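Local coordinates for HcgC (Methanococcus maripaludis S2, PDB 5O4J), which catalyses the SAM-dependent C-methylation of a pyridinol, probably as a step in building the iron-containing cofactor of [Fe]-hydrogenase, at residues Lys34-Gly39 with Val130-Asp135; Asp107-Leu112 with Ser124-Lys129; Leu163-Ser168 with Val253-Lys258. One frame throughout, in Å; residues are numbered along the deposited sequence. Where two conformers were deposited one is given.

Contact 1: residues Lys34-Gly39 with Val130-Asp135; sequences KYFLEG and VLIVED. With SAH (S-adenosyl-L-homocysteine), chain E.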
# COMPACT_ATOMS: atom_id res chain seq x y z
N LYS A 34 24.63 4.84 23.54
CA LYS A 34 26.08 4.75 23.68
C LYS A 34 26.77 5.92 22.99
O LYS A 34 27.65 6.57 23.56
CB LYS A 34 26.58 3.43 23.10
CG LYS A 34 28.09 3.23 23.21
CD LYS A 34 28.51 1.94 22.51
CE LYS A 34 30.02 1.74 22.58
NZ LYS A 34 30.44 0.53 21.81
N TYR A 35 26.38 6.18 21.73
CA TYR A 35 27.01 7.24 20.96
C TYR A 35 26.77 8.60 21.60
O TYR A 35 27.67 9.45 21.64
CB TYR A 35 26.47 7.21 19.53
CG TYR A 35 26.92 8.37 18.69
CD1 TYR A 35 28.23 8.45 18.24
CD2 TYR A 35 26.04 9.39 18.35
CE1 TYR A 35 28.65 9.51 17.48
CE2 TYR A 35 26.46 10.46 17.58
CZ TYR A 35 27.77 10.51 17.14
OH TYR A 35 28.19 11.57 16.38
N PHE A 36 25.54 8.82 22.09
CA PHE A 36 25.23 10.08 22.75
C PHE A 36 26.08 10.29 23.99
O PHE A 36 26.51 11.42 24.28
CB PHE A 36 23.74 10.09 23.11
CG PHE A 36 23.28 11.36 23.75
CD1 PHE A 36 23.17 12.52 23.00
CD2 PHE A 36 22.94 11.39 25.08
CE1 PHE A 36 22.72 13.71 23.59
CE2 PHE A 36 22.49 12.57 25.67
CZ PHE A 36 22.39 13.72 24.92
N LEU A 37 26.37 9.22 24.74
CA LEU A 37 27.08 9.33 26.01
C LEU A 37 28.58 9.55 25.83
O LEU A 37 29.26 9.91 26.80
CB LEU A 37 26.82 8.10 26.87
CG LEU A 37 25.38 7.96 27.38
CD1 LEU A 37 25.21 6.71 28.22
CD2 LEU A 37 24.96 9.19 28.18
N GLU A 38 29.12 9.33 24.64
CA GLU A 38 30.50 9.72 24.32
C GLU A 38 31.52 9.15 25.31
O GLU A 38 32.54 9.77 25.61
CB GLU A 38 30.60 11.24 24.27
CG GLU A 38 29.72 11.86 23.20
CD GLU A 38 29.71 13.38 23.23
OE1 GLU A 38 29.17 13.98 22.29
OE2 GLU A 38 30.20 13.96 24.22
N GLY A 39 31.26 7.92 25.76
CA GLY A 39 32.20 7.24 26.64
C GLY A 39 32.26 7.76 28.05
O GLY A 39 33.14 7.35 28.81
N VAL A 130 23.41 13.56 33.12
CA VAL A 130 22.79 13.31 31.82
C VAL A 130 21.39 12.75 32.04
O VAL A 130 21.19 11.87 32.89
CB VAL A 130 23.63 12.33 30.98
CG1 VAL A 130 22.92 11.96 29.68
CG2 VAL A 130 24.99 12.95 30.69
N LEU A 131 20.42 13.30 31.31
CA LEU A 131 19.06 12.79 31.25
C LEU A 131 18.74 12.45 29.81
O LEU A 131 18.93 13.28 28.92
CB LEU A 131 18.07 13.83 31.78
CG LEU A 131 16.59 13.51 31.56
CD1 LEU A 131 16.19 12.31 32.38
CD2 LEU A 131 15.72 14.72 31.89
N ILE A 132 18.25 11.23 29.57
CA ILE A 132 17.74 10.81 28.27
C ILE A 132 16.30 10.38 28.46
O ILE A 132 16.01 9.56 29.33
CB ILE A 132 18.56 9.66 27.67
CG1 ILE A 132 20.01 10.09 27.47
CG2 ILE A 132 17.94 9.19 26.36
CD1 ILE A 132 20.94 8.95 27.13
N VAL A 133 15.40 10.91 27.63
CA VAL A 133 14.00 10.53 27.61
C VAL A 133 13.69 9.95 26.24
O VAL A 133 14.00 10.57 25.22
CB VAL A 133 13.07 11.72 27.92
CG1 VAL A 133 11.58 11.32 27.81
CG2 VAL A 133 13.36 12.29 29.29
N GLU A 134 13.10 8.76 26.21
CA GLU A 134 12.71 8.19 24.93
C GLU A 134 11.42 8.84 24.47
O GLU A 134 10.44 8.89 25.22
CB GLU A 134 12.54 6.67 25.02
CG GLU A 134 12.22 6.06 23.66
CD GLU A 134 12.27 4.56 23.64
OE1 GLU A 134 12.23 3.94 24.72
OE2 GLU A 134 12.33 4.00 22.52
N ASP A 135 11.44 9.37 23.25
CA ASP A 135 10.25 9.94 22.62
C ASP A 135 9.44 8.80 22.00
O ASP A 135 9.90 8.16 21.04
CB ASP A 135 10.66 10.97 21.57
CG ASP A 135 9.49 11.58 20.83
OD1 ASP A 135 8.32 11.29 21.16
OD2 ASP A 135 9.76 12.38 19.90
N SAH E . 9.48 2.55 24.75
CA SAH E . 9.62 1.13 25.19
CB SAH E . 8.27 0.61 25.65
CG SAH E . 7.92 1.11 27.06
SD SAH E . 6.42 0.39 27.67
C SAH E . 10.12 0.25 24.07
O SAH E . 10.25 -0.98 24.29
OXT SAH E . 10.35 0.78 22.98
C5' SAH E . 6.34 1.07 29.30
C4' SAH E . 7.25 0.35 30.29
O4' SAH E . 7.49 1.23 31.40
C3' SAH E . 6.58 -0.87 30.88
O3' SAH E . 7.55 -1.85 31.27
C2' SAH E . 5.85 -0.28 32.07
O2' SAH E . 5.50 -1.23 33.08
C1' SAH E . 6.87 0.72 32.58
N9 SAH E . 6.27 1.87 33.28
C8 SAH E . 5.14 2.53 32.95
N7 SAH E . 4.94 3.55 33.82
C5 SAH E . 5.97 3.55 34.69
C6 SAH E . 6.39 4.36 35.85
N6 SAH E . 5.63 5.41 36.25
N1 SAH E . 7.53 4.02 36.48
C2 SAH E . 8.29 2.99 36.08
N3 SAH E . 7.98 2.20 35.04
C4 SAH E . 6.85 2.44 34.33

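Contact 2: residues Asp107-Leu112 with Ser124-Lys129; sequences DLVIDL and SKFNPK. With SAH (S-adenosyl-L-homocysteine), chain E.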
# COMPACT_ATOMS: atom_id res chain seq x y z
N ASP A 107 23.65 9.78 38.51
CA ASP A 107 24.21 10.77 37.60
C ASP A 107 23.82 10.51 36.15
O ASP A 107 24.11 11.35 35.29
CB ASP A 107 25.74 10.87 37.76
CG ASP A 107 26.43 9.52 37.78
OD1 ASP A 107 25.76 8.47 37.73
OD2 ASP A 107 27.68 9.52 37.88
N LEU A 108 23.13 9.40 35.88
CA LEU A 108 22.54 9.13 34.57
C LEU A 108 21.12 8.64 34.78
O LEU A 108 20.91 7.66 35.50
CB LEU A 108 23.36 8.10 33.79
CG LEU A 108 22.74 7.55 32.50
CD1 LEU A 108 22.51 8.65 31.47
CD2 LEU A 108 23.61 6.44 31.92
N VAL A 109 20.16 9.30 34.17
CA VAL A 109 18.76 8.90 34.22
C VAL A 109 18.28 8.70 32.79
O VAL A 109 18.51 9.56 31.93
CB VAL A 109 17.89 9.93 34.97
CG1 VAL A 109 16.41 9.55 34.93
CG2 VAL A 109 18.35 10.09 36.41
N ILE A 110 17.63 7.57 32.54
CA ILE A 110 17.06 7.28 31.23
C ILE A 110 15.61 6.89 31.46
O ILE A 110 15.34 5.92 32.18
CB ILE A 110 17.81 6.16 30.49
CG1 ILE A 110 19.29 6.55 30.34
CG2 ILE A 110 17.17 5.91 29.12
CD1 ILE A 110 20.15 5.52 29.63
N ASP A 111 14.69 7.63 30.85
CA ASP A 111 13.26 7.31 30.91
C ASP A 111 12.86 6.66 29.60
O ASP A 111 12.82 7.32 28.56
CB ASP A 111 12.41 8.54 31.16
CG ASP A 111 10.94 8.27 30.89
OD1 ASP A 111 10.47 7.15 31.20
OD2 ASP A 111 10.25 9.15 30.33
N LEU A 112 12.53 5.37 29.65
CA LEU A 112 12.09 4.61 28.50
C LEU A 112 10.60 4.29 28.55
O LEU A 112 10.13 3.46 27.76
CB LEU A 112 12.89 3.31 28.40
CG LEU A 112 14.41 3.47 28.34
CD1 LEU A 112 15.10 2.12 28.40
CD2 LEU A 112 14.81 4.21 27.08
N SER A 124 11.87 15.14 38.15
CA SER A 124 12.39 16.35 38.78
C SER A 124 13.06 16.06 40.12
O SER A 124 13.75 16.94 40.65
CB SER A 124 11.27 17.36 38.98
OG SER A 124 10.46 17.01 40.10
N LYS A 125 12.88 14.87 40.69
CA LYS A 125 13.50 14.54 41.96
C LYS A 125 14.97 14.16 41.81
O LYS A 125 15.65 13.98 42.83
CB LYS A 125 12.73 13.40 42.63
CG LYS A 125 11.24 13.70 42.79
CD LYS A 125 10.77 13.50 44.22
CE LYS A 125 9.32 13.96 44.40
NZ LYS A 125 9.18 15.44 44.35
N PHE A 126 15.47 14.05 40.58
CA PHE A 126 16.85 13.70 40.32
C PHE A 126 17.63 14.92 39.84
O PHE A 126 17.06 15.92 39.39
CB PHE A 126 16.93 12.57 39.29
CG PHE A 126 16.12 11.37 39.67
CD1 PHE A 126 16.56 10.52 40.68
CD2 PHE A 126 14.91 11.11 39.06
CE1 PHE A 126 15.81 9.42 41.05
CE2 PHE A 126 14.16 10.01 39.43
CZ PHE A 126 14.61 9.16 40.42
N ASN A 127 18.95 14.82 39.93
CA ASN A 127 19.86 15.87 39.48
C ASN A 127 21.06 15.19 38.83
O ASN A 127 22.18 15.23 39.34
CB ASN A 127 20.30 16.76 40.65
CG ASN A 127 21.19 17.91 40.21
OD1 ASN A 127 21.07 18.41 39.09
ND2 ASN A 127 22.09 18.33 41.09
N PRO A 128 20.84 14.55 37.69
CA PRO A 128 21.91 13.79 37.04
C PRO A 128 22.79 14.68 36.17
O PRO A 128 22.46 15.83 35.87
CB PRO A 128 21.14 12.78 36.18
CG PRO A 128 19.91 13.52 35.78
CD PRO A 128 19.58 14.46 36.93
N LYS A 129 23.93 14.12 35.79
CA LYS A 129 24.75 14.74 34.76
C LYS A 129 24.05 14.68 33.41
O LYS A 129 24.06 15.66 32.65
CB LYS A 129 26.10 14.02 34.69
CG LYS A 129 26.96 14.23 35.92
CD LYS A 129 28.21 13.38 35.85
CE LYS A 129 29.05 13.54 37.11
NZ LYS A 129 30.08 12.47 37.21
N SAH E . 9.48 2.55 24.75
CA SAH E . 9.62 1.13 25.19
CB SAH E . 8.27 0.61 25.65
CG SAH E . 7.92 1.11 27.06
SD SAH E . 6.42 0.39 27.67
C SAH E . 10.12 0.25 24.07
O SAH E . 10.25 -0.98 24.29
OXT SAH E . 10.35 0.78 22.98
C5' SAH E . 6.34 1.07 29.30
C4' SAH E . 7.25 0.35 30.29
O4' SAH E . 7.49 1.23 31.40
C3' SAH E . 6.58 -0.87 30.88
O3' SAH E . 7.55 -1.85 31.27
C2' SAH E . 5.85 -0.28 32.07
O2' SAH E . 5.50 -1.23 33.08
C1' SAH E . 6.87 0.72 32.58
N9 SAH E . 6.27 1.87 33.28
C8 SAH E . 5.14 2.53 32.95
N7 SAH E . 4.94 3.55 33.82
C5 SAH E . 5.97 3.55 34.69
C6 SAH E . 6.39 4.36 35.85
N6 SAH E . 5.63 5.41 36.25
N1 SAH E . 7.53 4.02 36.48
C2 SAH E . 8.29 2.99 36.08
N3 SAH E . 7.98 2.20 35.04
C4 SAH E . 6.85 2.44 34.33

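Contact 3: residues Leu163-Ser168 with Val253-Lys258; sequences LKTYRS and VDSFVK. With SO4 (sulfate ion), chain P.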
# COMPACT_ATOMS: atom_id res chain seq x y z
N LEU A 163 15.65 10.22 22.81
CA LEU A 163 15.91 9.05 21.99
C LEU A 163 14.76 8.86 21.01
O LEU A 163 13.62 8.65 21.42
CB LEU A 163 16.08 7.81 22.87
CG LEU A 163 16.20 6.48 22.14
CD1 LEU A 163 17.46 6.40 21.30
CD2 LEU A 163 16.13 5.35 23.15
N LYS A 164 15.07 8.95 19.72
CA LYS A 164 14.07 8.83 18.67
C LYS A 164 14.37 7.61 17.81
O LYS A 164 15.54 7.29 17.57
CB LYS A 164 14.03 10.09 17.80
CG LYS A 164 13.77 11.39 18.58
CD LYS A 164 13.88 12.61 17.66
CE LYS A 164 13.53 13.91 18.39
NZ LYS A 164 12.10 13.97 18.85
N THR A 165 13.32 6.93 17.35
CA THR A 165 13.49 5.76 16.51
C THR A 165 12.40 5.74 15.46
O THR A 165 11.21 5.73 15.80
CB THR A 165 13.48 4.47 17.34
OG1 THR A 165 14.40 4.56 18.44
CG2 THR A 165 13.88 3.29 16.47
N TYR A 166 12.81 5.72 14.19
CA TYR A 166 11.89 5.72 13.06
C TYR A 166 12.32 4.65 12.06
O TYR A 166 13.43 4.11 12.12
CB TYR A 166 11.86 7.07 12.35
CG TYR A 166 11.68 8.25 13.26
CD1 TYR A 166 10.48 8.46 13.92
CD2 TYR A 166 12.70 9.18 13.43
CE1 TYR A 166 10.31 9.56 14.76
CE2 TYR A 166 12.53 10.28 14.26
CZ TYR A 166 11.35 10.46 14.91
OH TYR A 166 11.21 11.57 15.73
N ARG A 167 11.44 4.39 11.12
CA ARG A 167 11.76 3.54 9.98
C ARG A 167 11.97 4.42 8.75
O ARG A 167 11.08 5.21 8.38
CB ARG A 167 10.66 2.51 9.74
CG ARG A 167 10.43 1.59 10.93
CD ARG A 167 9.62 0.35 10.55
NE ARG A 167 8.28 0.71 10.14
CZ ARG A 167 7.61 0.18 9.12
NH1 ARG A 167 6.38 0.59 8.86
NH2 ARG A 167 8.16 -0.75 8.36
N SER A 168 13.14 4.33 8.13
CA SER A 168 13.40 5.08 6.91
C SER A 168 12.41 4.67 5.83
O SER A 168 12.22 3.48 5.56
CB SER A 168 14.83 4.84 6.45
OG SER A 168 14.99 3.53 5.95
N VAL A 253 15.18 0.54 10.29
CA VAL A 253 15.09 1.16 11.61
C VAL A 253 16.32 2.02 11.86
O VAL A 253 17.46 1.58 11.64
CB VAL A 253 14.92 0.09 12.71
CG1 VAL A 253 14.89 0.74 14.09
CG2 VAL A 253 13.65 -0.70 12.47
N ASP A 254 16.08 3.25 12.26
CA ASP A 254 17.12 4.23 12.54
C ASP A 254 16.83 4.85 13.90
O ASP A 254 15.76 5.43 14.09
CB ASP A 254 17.12 5.29 11.44
CG ASP A 254 18.35 6.16 11.45
OD1 ASP A 254 19.34 5.80 12.12
OD2 ASP A 254 18.31 7.21 10.78
N SER A 255 17.74 4.66 14.86
CA SER A 255 17.60 5.17 16.21
C SER A 255 18.72 6.16 16.52
O SER A 255 19.88 5.93 16.16
CB SER A 255 17.63 4.05 17.25
OG SER A 255 17.24 4.53 18.51
N PHE A 256 18.37 7.27 17.16
CA PHE A 256 19.38 8.27 17.47
C PHE A 256 18.89 9.14 18.61
O PHE A 256 17.68 9.30 18.81
CB PHE A 256 19.72 9.14 16.25
CG PHE A 256 18.52 9.73 15.56
CD1 PHE A 256 17.84 9.00 14.59
CD2 PHE A 256 18.08 11.00 15.88
CE1 PHE A 256 16.73 9.54 13.95
CE2 PHE A 256 16.98 11.54 15.25
CZ PHE A 256 16.31 10.82 14.28
N VAL A 257 19.83 9.67 19.38
CA VAL A 257 19.51 10.62 20.44
C VAL A 257 19.76 12.02 19.91
O VAL A 257 20.87 12.35 19.47
CB VAL A 257 20.31 10.37 21.72
CG1 VAL A 257 19.83 11.34 22.81
CG2 VAL A 257 20.15 8.93 22.18
N LYS A 258 18.72 12.84 19.94
CA LYS A 258 18.85 14.25 19.58
C LYS A 258 19.10 15.04 20.85
O LYS A 258 18.30 15.00 21.79
CB LYS A 258 17.59 14.75 18.87
CG LYS A 258 17.72 16.20 18.42
CD LYS A 258 16.43 16.73 17.85
CE LYS A 258 16.58 18.22 17.57
NZ LYS A 258 15.30 18.84 17.11
S SO4 P . 11.92 17.85 17.62
O1 SO4 P . 13.19 17.49 18.28
O2 SO4 P . 11.51 19.20 18.05
O3 SO4 P . 12.12 17.83 16.15
O4 SO4 P . 10.87 16.87 17.99

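Contact 1: residues Lys34-Gly39 with Val130-Asp135
The last turn of helix 18-37 lies over one face of the sheet at strand 130-134, with the CA atoms of Leu37 and Val130 8.2 Å apart and those of Phe36 and Ile132 9.3 Å. Glu38 is the first residue to leave the helical conformation, at positive phi (55°), and the backbone bonds of this final turn are weak. Four side chains fill the gap: Phe36 and Leu37 from the helix, and Val130 and Ile132, alternate residues of the strand that point toward it. Phe36, with CG anti to its backbone N, meets Ile132 tip to tip, CD2 standing 3.8 Å from Ile132 CD1. Val130 slides past Phe36 in the opposite direction, its CG1 at the ring edge near the plane, 4.1 Å from Phe36 CE2. Leu37 crosses both strand residues obliquely with a single methyl: CD2 touches Val130 CG1 at 3.8 Å and reaches Ile132 CD1 at 4.2 Å. Lys159 adds a cation-pi contact to the Phe36 ring and hydrogen-bonds to Phe36 O. Farther along the strand, Glu134 extends its chain to S-adenosyl-L-homocysteine, where OE1 accepts a weak hydrogen bond from the ligand's amino N at 3.1 Å. Its other oxygen, OE2, forms a salt bridge to Lys29, a residue of the same helix. An alanine at Glu134 would remove both carboxylate links and would probably loosen the hold on the ligand's amino group while leaving Lys29 without this counter-charge. The chemistry thus changes along the strand: its start meets the helix segment through hydrocarbon alone, in the helix-on-sheet packing of a Rossmann-like fold, whereas its C-terminal end supplies a buried carboxylate whose negative charge is likely to be stabilised by Lys29 and the ligand's ammonium group.

Contact 2: residues Asp107-Leu112 with Ser124-Lys129
A beta-alpha-beta crossover runs from strand 108-111 through the short helix 120-123 to the parallel neighbouring strand 130-134, and this contact brings its returning loop against the start of the first strand. Asp107 and Pro128 come together with their CA atoms 3.8 Å apart. Pro128 lays CB 3.4 Å from Asp107 O, and the same carbonyl accepts a weak, strongly bent bond from Lys129 N at 2.8 Å (N-H...O angle 124°). The Asp107 and Lys129 side chains then run alongside each other, the aliphatic part of the lysine passing Asp107 CB. Their charged ends form only a long salt bridge, 3.9 Å between Asp107 OD2 and Lys129 NZ. With CG in the crowded position between N and the carbonyl carbon (chi1 47°), the carboxylate faces strand 42-48, which holds it more firmly: OD2 accepts from Lys43 N and OD1 from Gln44 N. Val109 points at the loop and rests CG2 against both Pro128 CG, 3.8 Å away, and Phe126 CB, 4.1 Å away. At the opposite end of the segment, Leu112 O takes a weak hydrogen bond from the amino N of S-adenosyl-L-homocysteine at 3.2 Å. Asp107 joins neighbouring pieces of chain, its carboxylate gripped by two backbone N-H groups of strand 42-48 and its carbonyl by the weak bond from Lys129 N and the backbone link to Val130, with Lys129 likely to add a modest electrostatic pull.

Contact 3: residues Leu163-Ser168 with Val253-Lys258
Strands 159-167 and 253-259 pair antiparallel, with near-straight backbone bonds in both directions between Lys164 and Phe256 and between Tyr166 and Asp254. On the face carrying Leu163, Thr165 and Ser255, the Thr165 hydroxyl stands anti to its carbonyl carbon and accepts a hydrogen bond from Ser255 OG at 2.8 Å. That rotamer turns Thr165 CG2 to within 3.6 Å of Val253 CG1. Leu163, with CG anti to N, brings CD1 3.4 Å from Ser255 OG and 3.8 Å from Val257 CG2, crossing the valine at about a right angle. On the other face, Phe256 takes the crowded rotamer between N and the carbonyl carbon (chi1 51°), which swings its ring over the partner strand, one face above Lys164 O. Phe256 CZ meets the edge of the Tyr166 ring at CE2, 3.8 Å away. Lys164 stays extended past Phe256 until a bend at chi4 (-64°); its NZ pairs with Asp135 and bonds O4 of a sulfate ion, probably from the crystallisation liquor, at 3.3 Å. The straight chain of Lys258 sends NZ to sulfate O1 at 2.8 Å, and the same two lysines of the second subunit also bind it. His140 of that subunit meets the Tyr166 ring and bonds Asp254. Helices 18-37 and 177-193 cover the Thr165 face, while strand 130-134 flanks strand 159-167 on its far side, leaving 253-259 outermost in this chain's sheet.

Overall arrangement
From the N terminus, helix 18-37 ends in residues 34-39 and opens contact 1. The chain then builds strands 42-48, 65-72 and 87-90 before 107-112 opens contact 2. Residues 124-129 close that short loop, and the next residues, 130-135, close the longer one, so the loop of contact 2 falls wholly within that of contact 1. Contact 3 follows in series: its loop leaves after 163-168, takes in strands 198-203 and 230-234 of the small antiparallel sheet and several helices, and returns at 253-258. All three share the seven-stranded sheet. Strand 130-134 sits between 108-111 and 159-167, backbone-bonded to both, and Phe36 of contact 1 packs on Val257 of contact 3.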